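Putative uncharacterized protein (Chaetomium thermophilum, PDB 5F5T) is a Prp38-family splicing factor that binds MFAP1 and is probably required for pre-mRNA splicing. Local coordinates at residues Leu144-Leu150 with Tyr162-Asp168. Residue numbers count along the deposited sequence, not the author numbering.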
ATOM      1  N   LEU A 144       7.830   0.802  -6.453  1.00 43.23           N
ATOM      2  CA  LEU A 144       8.767   0.014  -5.665  1.00 47.47           C
ATOM      3  C   LEU A 144      10.206   0.430  -6.006  1.00 58.66           C
ATOM      4  O   LEU A 144      11.156   0.033  -5.333  1.00 72.86           O
ATOM      5  CB  LEU A 144       8.559  -1.480  -5.922  1.00 54.53           C
ATOM      6  CG  LEU A 144       7.292  -2.131  -5.352  1.00 52.87           C
ATOM      7  CD1 LEU A 144       7.212  -3.586  -5.769  1.00 49.76           C
ATOM      8  CD2 LEU A 144       7.264  -2.019  -3.838  1.00 56.54           C
ATOM      9  N   GLU A 145      10.355   1.225  -7.063  1.00 50.42           N
ATOM     10  CA  GLU A 145      11.653   1.758  -7.474  1.00 62.93           C
ATOM     11  C   GLU A 145      11.915   3.140  -6.874  1.00 50.16           C
ATOM     12  O   GLU A 145      13.019   3.674  -6.970  1.00 73.06           O
ATOM     13  CB  GLU A 145      11.739   1.826  -8.999  1.00 59.78           C
ATOM     14  CG  GLU A 145      13.144   1.764  -9.558  1.00 75.96           C
ATOM     15  CD  GLU A 145      13.159   1.749 -11.074  1.00 83.75           C
ATOM     16  OE1 GLU A 145      14.250   1.889 -11.662  1.00 85.32           O
ATOM     17  OE2 GLU A 145      12.075   1.596 -11.675  1.00 90.74           O
ATOM     18  N   ASP A 146      10.890   3.718  -6.261  1.00 55.76           N
ATOM     19  CA  ASP A 146      11.020   5.014  -5.607  1.00 55.34           C
ATOM     20  C   ASP A 146      11.645   4.796  -4.230  1.00 56.34           C
ATOM     21  O   ASP A 146      11.038   4.197  -3.340  1.00 58.78           O
ATOM     22  CB  ASP A 146       9.655   5.698  -5.493  1.00 52.60           C
ATOM     23  CG  ASP A 146       9.749   7.160  -5.086  1.00 63.58           C
ATOM     24  OD1 ASP A 146      10.802   7.590  -4.570  1.00 63.65           O
ATOM     25  OD2 ASP A 146       8.749   7.884  -5.283  1.00 59.06           O
ATOM     26  N   ARG A 147      12.862   5.293  -4.061  1.00 53.73           N
ATOM     27  CA  ARG A 147      13.658   4.981  -2.882  1.00 45.85           C
ATOM     28  C   ARG A 147      13.755   6.159  -1.921  1.00 51.04           C
ATOM     29  O   ARG A 147      14.512   6.113  -0.952  1.00 64.02           O
ATOM     30  CB  ARG A 147      15.059   4.543  -3.309  1.00 46.92           C
ATOM     31  CG  ARG A 147      15.953   5.701  -3.714  1.00 51.29           C
ATOM     32  CD  ARG A 147      17.349   5.234  -4.058  1.00 51.82           C
ATOM     33  NE  ARG A 147      17.554   5.132  -5.498  1.00 76.62           N
ATOM     34  CZ  ARG A 147      18.372   5.922  -6.185  1.00 91.15           C
ATOM     35  NH1 ARG A 147      19.057   6.871  -5.557  1.00 83.02           N
ATOM     36  NH2 ARG A 147      18.506   5.763  -7.494  1.00 98.82           N
ATOM     37  N   ARG A 148      12.977   7.204  -2.182  1.00 43.48           N
ATOM     38  CA  ARG A 148      13.012   8.409  -1.361  1.00 53.04           C
ATOM     39  C   ARG A 148      12.598   8.119   0.078  1.00 53.78           C
ATOM     40  O   ARG A 148      11.715   7.302   0.329  1.00 59.28           O
ATOM     41  CB  ARG A 148      12.108   9.492  -1.959  1.00 48.06           C
ATOM     42  CG  ARG A 148      12.669  10.146  -3.214  1.00 47.56           C
ATOM     43  CD  ARG A 148      11.686  11.151  -3.812  1.00 49.11           C
ATOM     44  NE  ARG A 148      10.456  10.511  -4.272  1.00 40.13           N
ATOM     45  CZ  ARG A 148       9.403  11.169  -4.743  1.00 53.44           C
ATOM     46  NH1 ARG A 148       9.426  12.493  -4.824  1.00 48.09           N
ATOM     47  NH2 ARG A 148       8.324  10.503  -5.134  1.00 52.53           N
ATOM     48  N   LYS A 149      13.238   8.805   1.018  1.00 58.59           N
ATOM     49  CA  LYS A 149      12.957   8.613   2.436  1.00 49.94           C
ATOM     50  C   LYS A 149      11.648   9.262   2.875  1.00 53.27           C
ATOM     51  O   LYS A 149      11.318  10.371   2.457  1.00 53.26           O
ATOM     52  CB  LYS A 149      14.106   9.172   3.272  1.00 47.29           C
ATOM     53  CG  LYS A 149      15.454   8.586   2.936  1.00 53.58           C
ATOM     54  CD  LYS A 149      16.549   9.276   3.715  1.00 51.12           C
ATOM     55  CE  LYS A 149      17.908   8.696   3.363  1.00 53.08           C
ATOM     56  NZ  LYS A 149      18.996   9.400   4.076  1.00 56.52           N
ATOM     57  N   LEU A 150      10.930   8.569   3.751  1.00 53.45           N
ATOM     58  CA  LEU A 150       9.703   9.073   4.352  1.00 60.58           C
ATOM     59  C   LEU A 150       9.760   8.887   5.862  1.00 54.32           C
ATOM     60  O   LEU A 150      10.397   7.954   6.356  1.00 59.83           O
ATOM     61  CB  LEU A 150       8.476   8.347   3.797  1.00 53.51           C
ATOM     62  CG  LEU A 150       8.144   8.435   2.309  1.00 51.21           C
ATOM     63  CD1 LEU A 150       6.923   7.579   2.017  1.00 45.17           C
ATOM     64  CD2 LEU A 150       7.910   9.873   1.882  1.00 49.77           C
ATOM     65  N   TYR A 162      10.711   4.047   3.765  1.00 60.12           N
ATOM     66  CA  TYR A 162      10.975   4.489   2.402  1.00 49.17           C
ATOM     67  C   TYR A 162       9.740   4.327   1.535  1.00 57.11           C
ATOM     68  O   TYR A 162       8.854   3.529   1.848  1.00 61.58           O
ATOM     69  CB  TYR A 162      12.140   3.700   1.807  1.00 47.11           C
ATOM     70  CG  TYR A 162      13.381   3.714   2.669  1.00 53.09           C
ATOM     71  CD1 TYR A 162      13.545   2.789   3.689  1.00 50.36           C
ATOM     72  CD2 TYR A 162      14.395   4.637   2.453  1.00 48.49           C
ATOM     73  CE1 TYR A 162      14.676   2.791   4.484  1.00 56.58           C
ATOM     74  CE2 TYR A 162      15.532   4.645   3.239  1.00 56.83           C
ATOM     75  CZ  TYR A 162      15.664   3.720   4.254  1.00 58.04           C
ATOM     76  OH  TYR A 162      16.788   3.717   5.045  1.00 87.92           O
ATOM     77  N   MET A 163       9.703   5.060   0.428  1.00 52.92           N
ATOM     78  CA  MET A 163       8.552   5.021  -0.462  1.00 53.95           C
ATOM     79  C   MET A 163       8.270   3.608  -0.960  1.00 47.16           C
ATOM     80  O   MET A 163       7.126   3.174  -0.969  1.00 56.75           O
ATOM     81  CB  MET A 163       8.764   5.956  -1.650  1.00 42.48           C
ATOM     82  CG  MET A 163       7.632   5.918  -2.656  1.00 48.57           C
ATOM     83  SD  MET A 163       6.090   6.586  -2.003  1.00 61.22           S
ATOM     84  CE  MET A 163       6.585   8.257  -1.597  1.00 58.63           C
ATOM     85  N   ASP A 164       9.313   2.884  -1.348  1.00 43.57           N
ATOM     86  CA  ASP A 164       9.136   1.528  -1.848  1.00 51.34           C
ATOM     87  C   ASP A 164       8.615   0.617  -0.744  1.00 60.42           C
ATOM     88  O   ASP A 164       7.841  -0.309  -0.999  1.00 68.62           O
ATOM     89  CB  ASP A 164      10.444   0.984  -2.433  1.00 45.56           C
ATOM     90  CG  ASP A 164      11.605   1.080  -1.472  1.00 50.85           C
ATOM     91  OD1 ASP A 164      11.949   2.208  -1.064  1.00 57.32           O
ATOM     92  OD2 ASP A 164      12.193   0.027  -1.149  1.00 48.42           O
ATOM     93  N   GLU A 165       9.027   0.900   0.488  1.00 49.42           N
ATOM     94  CA  GLU A 165       8.540   0.152   1.641  1.00 58.95           C
ATOM     95  C   GLU A 165       7.073   0.465   1.939  1.00 61.39           C
ATOM     96  O   GLU A 165       6.306  -0.418   2.319  1.00 54.41           O
ATOM     97  CB  GLU A 165       9.396   0.451   2.866  1.00 44.71           C
ATOM     98  CG  GLU A 165      10.504  -0.563   3.095  1.00 69.62           C
ATOM     99  CD  GLU A 165      11.146  -0.417   4.461  1.00 93.73           C
ATOM    100  OE1 GLU A 165      10.811   0.552   5.175  1.00 95.87           O
ATOM    101  OE2 GLU A 165      11.977  -1.276   4.824  1.00107.87           O
ATOM    102  N   PHE A 166       6.692   1.725   1.769  1.00 54.29           N
ATOM    103  CA  PHE A 166       5.307   2.136   1.955  1.00 58.92           C
ATOM    104  C   PHE A 166       4.399   1.493   0.902  1.00 65.29           C
ATOM    105  O   PHE A 166       3.318   0.992   1.219  1.00 58.01           O
ATOM    106  CB  PHE A 166       5.203   3.664   1.907  1.00 45.89           C
ATOM    107  CG  PHE A 166       3.838   4.191   2.235  1.00 45.83           C
ATOM    108  CD1 PHE A 166       3.299   4.026   3.500  1.00 47.56           C
ATOM    109  CD2 PHE A 166       3.089   4.847   1.271  1.00 39.62           C
ATOM    110  CE1 PHE A 166       2.037   4.511   3.799  1.00 51.80           C
ATOM    111  CE2 PHE A 166       1.827   5.332   1.562  1.00 50.03           C
ATOM    112  CZ  PHE A 166       1.301   5.165   2.828  1.00 44.86           C
ATOM    113  N   ILE A 167       4.853   1.508  -0.349  1.00 59.13           N
ATOM    114  CA  ILE A 167       4.127   0.883  -1.450  1.00 53.16           C
ATOM    115  C   ILE A 167       3.976  -0.610  -1.207  1.00 61.44           C
ATOM    116  O   ILE A 167       2.887  -1.167  -1.355  1.00 63.69           O
ATOM    117  CB  ILE A 167       4.838   1.095  -2.801  1.00 57.19           C
ATOM    118  CG1 ILE A 167       4.889   2.582  -3.149  1.00 51.68           C
ATOM    119  CG2 ILE A 167       4.141   0.319  -3.900  1.00 58.69           C
ATOM    120  CD1 ILE A 167       3.537   3.222  -3.248  1.00 49.84           C
ATOM    121  N   ASP A 168       5.076  -1.247  -0.816  1.00 56.23           N
ATOM    122  CA  ASP A 168       5.066  -2.674  -0.529  1.00 58.37           C
ATOM    123  C   ASP A 168       4.091  -2.979   0.604  1.00 70.49           C
ATOM    124  O   ASP A 168       3.395  -3.996   0.574  1.00 64.46           O
ATOM    125  CB  ASP A 168       6.470  -3.162  -0.166  1.00 62.47           C
ATOM    126  CG  ASP A 168       6.587  -4.675  -0.184  1.00 64.88           C
ATOM    127  OD1 ASP A 168       6.044  -5.309  -1.113  1.00 66.53           O
ATOM    128  OD2 ASP A 168       7.211  -5.232   0.743  1.00 77.58           O
TER
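A single backbone hydrogen bond joins the first residue of helix 163-172 to the loop leading into strand 149-153: Met163 N donates to Arg148 O (3.0 Å, 157° at the hydrogen), while Lys149 and Tyr162 form an antiparallel non-hydrogen-bonded pair (CA-CA 4.6 Å) at the open end of the beta hairpin. Tyr162 ends strand 158-162 and occupies the N-cap position of the helix; its CA also approaches Arg148 O at 3.6 Å.

Charged groups shape the loop. Asp146 OD1 accepts from Arg148 N (3.3 Å), an Asx turn, and from Arg148 NE (3.0 Å); Arg148 NH2 meets Asp146 OD2 at 2.7 Å, and Arg120 adds a second salt bridge to this carboxylate.

Apolar packing flanks the polar centre: Leu150 CD1 lies 3.7 Å from Met163 CE, and Leu144 CD2 lies 3.9 Å from Ile167 CG2.

Asp164 and Asp168 direct their carboxylates to basic side chains of the other protein chain. The chemistry thus implies a hairpin-to-helix junction, held by its own Asp146-Arg148 pair, that presents acidic groups to the partner subunit.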